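Heme-binding protein A (Haemophilus parasuis 29755, PDB 3TPA) probably binds glutathione as the periplasmic solute-binding component of a bacterial uptake system, although it is named for heme binding. Local coordinates at residues R103-S115 / A170-D183. The protein carries 1 engineered substitution. Residues are numbered along the deposited sequence; the frame is centred on the assembly and turned at random.
Sequences RQADKNHPYHNVS and ADQLLAQGKPETLD
With CG anti to the backbone N (chi1 177°) and the chain extended out to NE, R103 carries its guanidinium end-on to D183, whose carboxylate swings to meet it with CG anti to the carbonyl carbon (chi1 -63°). The two groups are nearly coplanar, and the salt bridge is bidentate: NH1 reaches D183 OD1 at 2.8 Å and NH2 reaches D183 OD2 at 2.8 Å, each on a syn lone pair. S115 OG meets the anti side of D183 OD2 at 2.7 Å, while S22 OG bonds to OD1, so both oxygens of this buried carboxylate are gripped twice. R103 NE also bonds to Y111 O, tying the guanidinium to the loop that follows its helix.

The Y111 ring lies between A170 and L174 of helix 167-175 on one hand and P179 and L182 on the other. Y111 OH donates to A170 O (2.8 Å) in the carbonyl plane and on a lone pair; the same oxygen also accepts from L174 N. P179 CB lies 3.5 Å from Y111 CE2, and L182 CD2 approaches the ring obliquely; V114 CG2 packs on the same proline. The contact thus fastens the loop after helix 94-105 to helices 167-175 and 181-184, with F99 of helix 94-105 meeting Y111 edge-to-face and touching A170 and L182.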
ATOM      1  N   ARG A 103       5.350  -9.958 -19.943  1.00 14.69           N
ATOM      2  CA  ARG A 103       4.967 -11.227 -19.331  1.00 19.66           C
ATOM      3  C   ARG A 103       3.588 -11.037 -18.711  1.00 20.49           C
ATOM      4  O   ARG A 103       2.715 -11.909 -18.788  1.00 18.63           O
ATOM      5  CB  ARG A 103       5.959 -11.649 -18.246  1.00 19.09           C
ATOM      6  CG  ARG A 103       5.548 -12.926 -17.530  1.00 17.06           C
ATOM      7  CD  ARG A 103       6.345 -13.184 -16.255  1.00 14.99           C
ATOM      8  NE  ARG A 103       5.920 -14.448 -15.657  1.00 18.87           N
ATOM      9  CZ  ARG A 103       6.537 -15.064 -14.663  1.00 25.15           C
ATOM     10  NH1 ARG A 103       7.633 -14.546 -14.118  1.00 19.88           N
ATOM     11  NH2 ARG A 103       6.052 -16.212 -14.221  1.00 21.44           N
ATOM     12  N   GLN A 104       3.399  -9.852 -18.145  1.00 14.11           N
ATOM     13  CA  GLN A 104       2.191  -9.508 -17.430  1.00 17.52           C
ATOM     14  C   GLN A 104       1.058  -9.061 -18.345  1.00 19.44           C
ATOM     15  O   GLN A 104      -0.056  -9.538 -18.209  1.00 17.14           O
ATOM     16  CB  GLN A 104       2.497  -8.423 -16.387  1.00 15.55           C
ATOM     17  CG  GLN A 104       3.686  -8.818 -15.473  1.00 13.07           C
ATOM     18  CD  GLN A 104       3.809  -7.950 -14.249  1.00 16.60           C
ATOM     19  OE1 GLN A 104       2.836  -7.707 -13.540  1.00 15.49           O
ATOM     20  NE2 GLN A 104       5.017  -7.479 -13.985  1.00 20.60           N
ATOM     21  N   ALA A 105       1.348  -8.156 -19.277  1.00 18.51           N
ATOM     22  CA  ALA A 105       0.298  -7.498 -20.068  1.00 20.23           C
ATOM     23  C   ALA A 105      -0.211  -8.299 -21.261  1.00 22.45           C
ATOM     24  O   ALA A 105      -1.329  -8.090 -21.727  1.00 27.85           O
ATOM     25  CB  ALA A 105       0.778  -6.142 -20.558  1.00 21.14           C
ATOM     26  N   ASP A 106       0.633  -9.179 -21.774  1.00 21.71           N
ATOM     27  CA  ASP A 106       0.333  -9.938 -22.975  1.00 20.03           C
ATOM     28  C   ASP A 106      -0.047 -11.346 -22.584  1.00 19.39           C
ATOM     29  O   ASP A 106       0.811 -12.126 -22.192  1.00 25.48           O
ATOM     30  CB  ASP A 106       1.577  -9.954 -23.874  1.00 27.70           C
ATOM     31  CG  ASP A 106       1.398 -10.796 -25.130  1.00 35.56           C
ATOM     32  OD1 ASP A 106       0.300 -11.357 -25.331  1.00 31.98           O
ATOM     33  OD2 ASP A 106       2.373 -10.894 -25.920  1.00 31.85           O
ATOM     34  N   LYS A 107      -1.332 -11.675 -22.674  1.00 24.37           N
ATOM     35  CA  LYS A 107      -1.808 -13.019 -22.309  1.00 30.92           C
ATOM     36  C   LYS A 107      -1.156 -14.154 -23.117  1.00 32.33           C
ATOM     37  O   LYS A 107      -1.096 -15.300 -22.662  1.00 31.22           O
ATOM     38  CB  LYS A 107      -3.332 -13.105 -22.429  1.00 34.32           C
ATOM     39  CG  LYS A 107      -3.834 -13.291 -23.849  1.00 44.41           C
ATOM     40  CD  LYS A 107      -5.338 -13.517 -23.872  1.00 47.19           C
ATOM     41  CE  LYS A 107      -5.866 -13.645 -25.295  1.00 47.09           C
ATOM     42  NZ  LYS A 107      -5.522 -14.945 -25.944  1.00 43.95           N
ATOM     43  N   ASN A 108      -0.653 -13.838 -24.306  1.00 27.40           N
ATOM     44  CA  ASN A 108      -0.027 -14.856 -25.154  1.00 21.91           C
ATOM     45  C   ASN A 108       1.459 -15.050 -24.891  1.00 27.77           C
ATOM     46  O   ASN A 108       2.089 -15.967 -25.426  1.00 25.37           O
ATOM     47  CB  ASN A 108      -0.262 -14.531 -26.633  1.00 23.36           C
ATOM     48  CG  ASN A 108      -1.708 -14.736 -27.050  1.00 30.77           C
ATOM     49  OD1 ASN A 108      -2.430 -15.501 -26.429  1.00 33.53           O
ATOM     50  ND2 ASN A 108      -2.131 -14.051 -28.110  1.00 29.91           N
ATOM     51  N   HIS A 109       2.022 -14.169 -24.073  1.00 23.61           N
ATOM     52  CA  HIS A 109       3.449 -14.207 -23.785  1.00 23.04           C
ATOM     53  C   HIS A 109       3.789 -15.583 -23.257  1.00 25.91           C
ATOM     54  O   HIS A 109       3.020 -16.135 -22.478  1.00 31.22           O
ATOM     55  CB  HIS A 109       3.817 -13.123 -22.761  1.00 23.83           C
ATOM     56  CG  HIS A 109       5.284 -12.825 -22.706  1.00 24.91           C
ATOM     57  ND1 HIS A 109       6.189 -13.661 -22.084  1.00 22.30           N
ATOM     58  CD2 HIS A 109       6.003 -11.799 -23.216  1.00 15.07           C
ATOM     59  CE1 HIS A 109       7.403 -13.156 -22.210  1.00 24.78           C
ATOM     60  NE2 HIS A 109       7.320 -12.026 -22.896  1.00 13.72           N
ATOM     61  N   PRO A 110       4.912 -16.169 -23.722  1.00 21.45           N
ATOM     62  CA  PRO A 110       5.343 -17.496 -23.283  1.00 24.31           C
ATOM     63  C   PRO A 110       5.515 -17.626 -21.762  1.00 25.72           C
ATOM     64  O   PRO A 110       5.370 -18.729 -21.235  1.00 23.14           O
ATOM     65  CB  PRO A 110       6.700 -17.666 -23.977  1.00 33.91           C
ATOM     66  CG  PRO A 110       6.613 -16.815 -25.195  1.00 26.56           C
ATOM     67  CD  PRO A 110       5.779 -15.631 -24.786  1.00 24.16           C
ATOM     68  N   TYR A 111       5.840 -16.545 -21.062  1.00 18.79           N
ATOM     69  CA  TYR A 111       6.015 -16.658 -19.607  1.00 23.31           C
ATOM     70  C   TYR A 111       4.749 -16.282 -18.831  1.00 23.70           C
ATOM     71  O   TYR A 111       4.734 -16.348 -17.603  1.00 25.09           O
ATOM     72  CB  TYR A 111       7.220 -15.833 -19.120  1.00 20.09           C
ATOM     73  CG  TYR A 111       8.501 -16.626 -18.949  1.00 24.53           C
ATOM     74  CD1 TYR A 111       9.358 -16.864 -20.028  1.00 22.79           C
ATOM     75  CD2 TYR A 111       8.851 -17.157 -17.703  1.00 23.67           C
ATOM     76  CE1 TYR A 111      10.532 -17.593 -19.860  1.00 21.22           C
ATOM     77  CE2 TYR A 111      10.018 -17.874 -17.529  1.00 20.72           C
ATOM     78  CZ  TYR A 111      10.849 -18.098 -18.604  1.00 27.13           C
ATOM     79  OH  TYR A 111      12.003 -18.818 -18.408  1.00 26.36           O
ATOM     80  N   HIS A 112       3.688 -15.916 -19.545  1.00 18.87           N
ATOM     81  CA  HIS A 112       2.464 -15.421 -18.902  1.00 23.67           C
ATOM     82  C   HIS A 112       1.823 -16.426 -17.934  1.00 31.11           C
ATOM     83  O   HIS A 112       1.247 -16.026 -16.926  1.00 31.03           O
ATOM     84  CB  HIS A 112       1.432 -14.975 -19.950  1.00 21.13           C
ATOM     85  CG  HIS A 112       0.244 -14.265 -19.369  1.00 27.40           C
ATOM     86  ND1 HIS A 112       0.251 -12.916 -19.086  1.00 26.07           N
ATOM     87  CD2 HIS A 112      -0.983 -14.719 -19.022  1.00 32.28           C
ATOM     88  CE1 HIS A 112      -0.926 -12.564 -18.592  1.00 28.11           C
ATOM     89  NE2 HIS A 112      -1.691 -13.635 -18.542  1.00 33.23           N
ATOM     90  N   ASN A 113       1.914 -17.716 -18.254  1.00 31.65           N
ATOM     91  CA  ASN A 113       1.345 -18.782 -17.413  1.00 28.98           C
ATOM     92  C   ASN A 113       2.393 -19.637 -16.738  1.00 29.81           C
ATOM     93  O   ASN A 113       2.090 -20.676 -16.162  1.00 30.39           O
ATOM     94  CB  ASN A 113       0.439 -19.693 -18.233  1.00 33.60           C
ATOM     95  CG  ASN A 113      -0.811 -18.998 -18.683  1.00 32.70           C
ATOM     96  OD1 ASN A 113      -1.455 -18.302 -17.900  1.00 30.72           O
ATOM     97  ND2 ASN A 113      -1.158 -19.164 -19.953  1.00 29.20           N
ATOM     98  N   VAL A 114       3.638 -19.212 -16.833  1.00 28.10           N
ATOM     99  CA  VAL A 114       4.691 -19.907 -16.135  1.00 30.65           C
ATOM    100  C   VAL A 114       4.426 -19.722 -14.641  1.00 29.41           C
ATOM    101  O   VAL A 114       4.019 -18.646 -14.203  1.00 32.78           O
ATOM    102  CB  VAL A 114       6.074 -19.400 -16.574  1.00 27.21           C
ATOM    103  CG1 VAL A 114       7.146 -19.855 -15.623  1.00 30.88           C
ATOM    104  CG2 VAL A 114       6.370 -19.895 -17.981  1.00 28.02           C
ATOM    105  N   SER A 115       4.598 -20.803 -13.889  1.00 28.28           N
ATOM    106  CA  SER A 115       4.298 -20.822 -12.462  1.00 31.14           C
ATOM    107  C   SER A 115       2.821 -20.632 -12.178  1.00 35.93           C
ATOM    108  O   SER A 115       2.442 -20.305 -11.058  1.00 38.06           O
ATOM    109  CB  SER A 115       5.109 -19.757 -11.723  1.00 29.84           C
ATOM    110  OG  SER A 115       6.485 -20.100 -11.701  1.00 28.11           O
ATOM    111  N   ALA A 170      15.724 -15.760 -18.438  1.00 23.31           N
ATOM    112  CA  ALA A 170      14.424 -16.326 -18.812  1.00 24.33           C
ATOM    113  C   ALA A 170      14.506 -17.114 -20.137  1.00 27.45           C
ATOM    114  O   ALA A 170      13.938 -18.203 -20.264  1.00 29.77           O
ATOM    115  CB  ALA A 170      13.377 -15.234 -18.906  1.00 20.67           C
ATOM    116  N   ASP A 171      15.216 -16.569 -21.118  1.00 24.80           N
ATOM    117  CA  ASP A 171      15.410 -17.290 -22.371  1.00 25.87           C
ATOM    118  C   ASP A 171      16.097 -18.623 -22.108  1.00 30.01           C
ATOM    119  O   ASP A 171      15.658 -19.663 -22.606  1.00 29.39           O
ATOM    120  CB  ASP A 171      16.215 -16.466 -23.388  1.00 20.86           C
ATOM    121  CG  ASP A 171      15.415 -15.318 -23.981  1.00 21.90           C
ATOM    122  OD1 ASP A 171      14.185 -15.322 -23.833  1.00 23.96           O
ATOM    123  OD2 ASP A 171      16.018 -14.417 -24.600  1.00 26.02           O
ATOM    124  N   GLN A 172      17.174 -18.590 -21.322  1.00 25.62           N
ATOM    125  CA  GLN A 172      17.937 -19.805 -21.038  1.00 26.86           C
ATOM    126  C   GLN A 172      17.072 -20.869 -20.389  1.00 31.89           C
ATOM    127  O   GLN A 172      17.113 -22.034 -20.785  1.00 32.14           O
ATOM    128  CB  GLN A 172      19.144 -19.530 -20.129  1.00 28.41           C
ATOM    129  CG  GLN A 172      19.953 -20.783 -19.835  1.00 30.56           C
ATOM    130  CD  GLN A 172      21.023 -20.583 -18.774  1.00 35.10           C
ATOM    131  OE1 GLN A 172      22.014 -19.890 -18.995  1.00 34.71           O
ATOM    132  NE2 GLN A 172      20.828 -21.201 -17.612  1.00 29.29           N
ATOM    133  N   LEU A 173      16.294 -20.465 -19.387  1.00 29.25           N
ATOM    134  CA  LEU A 173      15.480 -21.410 -18.621  1.00 30.46           C
ATOM    135  C   LEU A 173      14.395 -22.040 -19.474  1.00 33.78           C
ATOM    136  O   LEU A 173      14.082 -23.213 -19.320  1.00 33.06           O
ATOM    137  CB  LEU A 173      14.854 -20.741 -17.397  1.00 24.97           C
ATOM    138  CG  LEU A 173      15.865 -20.295 -16.344  1.00 25.31           C
ATOM    139  CD1 LEU A 173      15.209 -19.361 -15.334  1.00 22.48           C
ATOM    140  CD2 LEU A 173      16.488 -21.515 -15.654  1.00 26.01           C
ATOM    141  N   LEU A 174      13.810 -21.253 -20.368  1.00 36.76           N
ATOM    142  CA  LEU A 174      12.761 -21.766 -21.242  1.00 38.14           C
ATOM    143  C   LEU A 174      13.385 -22.843 -22.127  1.00 40.04           C
ATOM    144  O   LEU A 174      12.892 -23.972 -22.210  1.00 43.37           O
ATOM    145  CB  LEU A 174      12.164 -20.630 -22.074  1.00 29.42           C
ATOM    146  CG  LEU A 174      10.792 -20.864 -22.709  1.00 32.90           C
ATOM    147  CD1 LEU A 174       9.766 -21.288 -21.671  1.00 29.29           C
ATOM    148  CD2 LEU A 174      10.343 -19.601 -23.432  1.00 31.12           C
ATOM    149  N   ALA A 175      14.508 -22.487 -22.745  1.00 38.84           N
ATOM    150  CA  ALA A 175      15.302 -23.415 -23.540  1.00 32.65           C
ATOM    151  C   ALA A 175      15.653 -24.676 -22.756  1.00 41.60           C
ATOM    152  O   ALA A 175      15.670 -25.777 -23.307  1.00 43.62           O
ATOM    153  CB  ALA A 175      16.562 -22.734 -24.027  1.00 26.61           C
ATOM    154  N   GLN A 176      15.930 -24.516 -21.467  1.00 39.67           N
ATOM    155  CA  GLN A 176      16.337 -25.644 -20.633  1.00 37.23           C
ATOM    156  C   GLN A 176      15.139 -26.434 -20.110  1.00 36.47           C
ATOM    157  O   GLN A 176      15.295 -27.458 -19.446  1.00 42.11           O
ATOM    158  CB  GLN A 176      17.238 -25.178 -19.488  1.00 33.85           C
ATOM    159  CG  GLN A 176      18.630 -24.769 -19.951  1.00 38.26           C
ATOM    160  CD  GLN A 176      19.476 -24.187 -18.837  1.00 45.59           C
ATOM    161  OE1 GLN A 176      18.973 -23.469 -17.977  1.00 48.26           O
ATOM    162  NE2 GLN A 176      20.769 -24.499 -18.846  1.00 44.56           N
ATOM    163  N   GLY A 177      13.943 -25.966 -20.441  1.00 33.02           N
ATOM    164  CA  GLY A 177      12.727 -26.641 -20.040  1.00 36.57           C
ATOM    165  C   GLY A 177      12.338 -26.440 -18.585  1.00 40.24           C
ATOM    166  O   GLY A 177      11.529 -27.199 -18.059  1.00 32.93           O
ATOM    167  N   LYS A 178      12.896 -25.419 -17.935  1.00 40.00           N
ATOM    168  CA  LYS A 178      12.527 -25.108 -16.548  1.00 43.90           C
ATOM    169  C   LYS A 178      12.297 -23.607 -16.283  1.00 39.02           C
ATOM    170  O   LYS A 178      13.008 -22.986 -15.485  1.00 35.11           O
ATOM    171  CB  LYS A 178      13.552 -25.696 -15.565  1.00 49.77           C
ATOM    172  CG  LYS A 178      15.006 -25.468 -15.953  1.00 56.19           C
ATOM    173  CD  LYS A 178      15.945 -25.941 -14.853  1.00 64.92           C
ATOM    174  CE  LYS A 178      17.400 -25.958 -15.314  1.00 65.80           C
ATOM    175  NZ  LYS A 178      17.947 -24.604 -15.615  1.00 61.59           N
ATOM    176  N   PRO A 179      11.281 -23.027 -16.942  1.00 38.65           N
ATOM    177  CA  PRO A 179      11.001 -21.590 -16.825  1.00 32.49           C
ATOM    178  C   PRO A 179      10.576 -21.229 -15.408  1.00 34.54           C
ATOM    179  O   PRO A 179      10.717 -20.068 -14.998  1.00 32.43           O
ATOM    180  CB  PRO A 179       9.838 -21.374 -17.803  1.00 28.56           C
ATOM    181  CG  PRO A 179       9.190 -22.710 -17.917  1.00 33.65           C
ATOM    182  CD  PRO A 179      10.317 -23.705 -17.827  1.00 37.98           C
ATOM    183  N   GLU A 180      10.059 -22.208 -14.672  1.00 24.94           N
ATOM    184  CA  GLU A 180       9.646 -21.971 -13.292  1.00 27.63           C
ATOM    185  C   GLU A 180      10.794 -21.427 -12.460  1.00 23.42           C
ATOM    186  O   GLU A 180      10.595 -20.684 -11.511  1.00 28.80           O
ATOM    187  CB  GLU A 180       9.097 -23.249 -12.649  1.00 31.10           C
ATOM    188  CG  GLU A 180       7.620 -23.481 -12.923  1.00 42.53           C
ATOM    189  CD  GLU A 180       7.349 -23.862 -14.367  1.00 55.59           C
ATOM    190  OE1 GLU A 180       8.229 -24.499 -14.997  1.00 50.47           O
ATOM    191  OE2 GLU A 180       6.251 -23.530 -14.868  1.00 57.77           O
ATOM    192  N   THR A 181      12.006 -21.793 -12.835  1.00 24.17           N
ATOM    193  CA  THR A 181      13.172 -21.399 -12.067  1.00 26.98           C
ATOM    194  C   THR A 181      13.289 -19.875 -11.992  1.00 27.72           C
ATOM    195  O   THR A 181      13.902 -19.339 -11.069  1.00 21.26           O
ATOM    196  CB  THR A 181      14.447 -22.012 -12.637  1.00 30.68           C
ATOM    197  OG1 THR A 181      14.352 -23.438 -12.564  1.00 39.20           O
ATOM    198  CG2 THR A 181      15.656 -21.569 -11.847  1.00 37.26           C
ATOM    199  N   LEU A 182      12.702 -19.187 -12.969  1.00 22.51           N
ATOM    200  CA  LEU A 182      12.761 -17.731 -13.020  1.00 16.42           C
ATOM    201  C   LEU A 182      12.110 -17.171 -11.772  1.00 25.16           C
ATOM    202  O   LEU A 182      12.566 -16.175 -11.210  1.00 22.85           O
ATOM    203  CB  LEU A 182      12.037 -17.189 -14.263  1.00 18.59           C
ATOM    204  CG  LEU A 182      12.209 -15.693 -14.576  1.00 23.79           C
ATOM    205  CD1 LEU A 182      13.602 -15.364 -15.104  1.00 20.45           C
ATOM    206  CD2 LEU A 182      11.163 -15.238 -15.563  1.00 20.17           C
ATOM    207  N   ASP A 183      11.047 -17.828 -11.330  1.00 22.88           N
ATOM    208  CA  ASP A 183      10.292 -17.345 -10.183  1.00 26.17           C
ATOM    209  C   ASP A 183      10.830 -17.874  -8.848  1.00 27.37           C
ATOM    210  O   ASP A 183      10.650 -17.246  -7.814  1.00 29.76           O
ATOM    211  CB  ASP A 183       8.815 -17.704 -10.342  1.00 24.27           C
ATOM    212  CG  ASP A 183       8.191 -17.042 -11.539  1.00 27.99           C
ATOM    213  OD1 ASP A 183       8.369 -15.816 -11.688  1.00 24.94           O
ATOM    214  OD2 ASP A 183       7.539 -17.748 -12.339  1.00 30.17           O
TER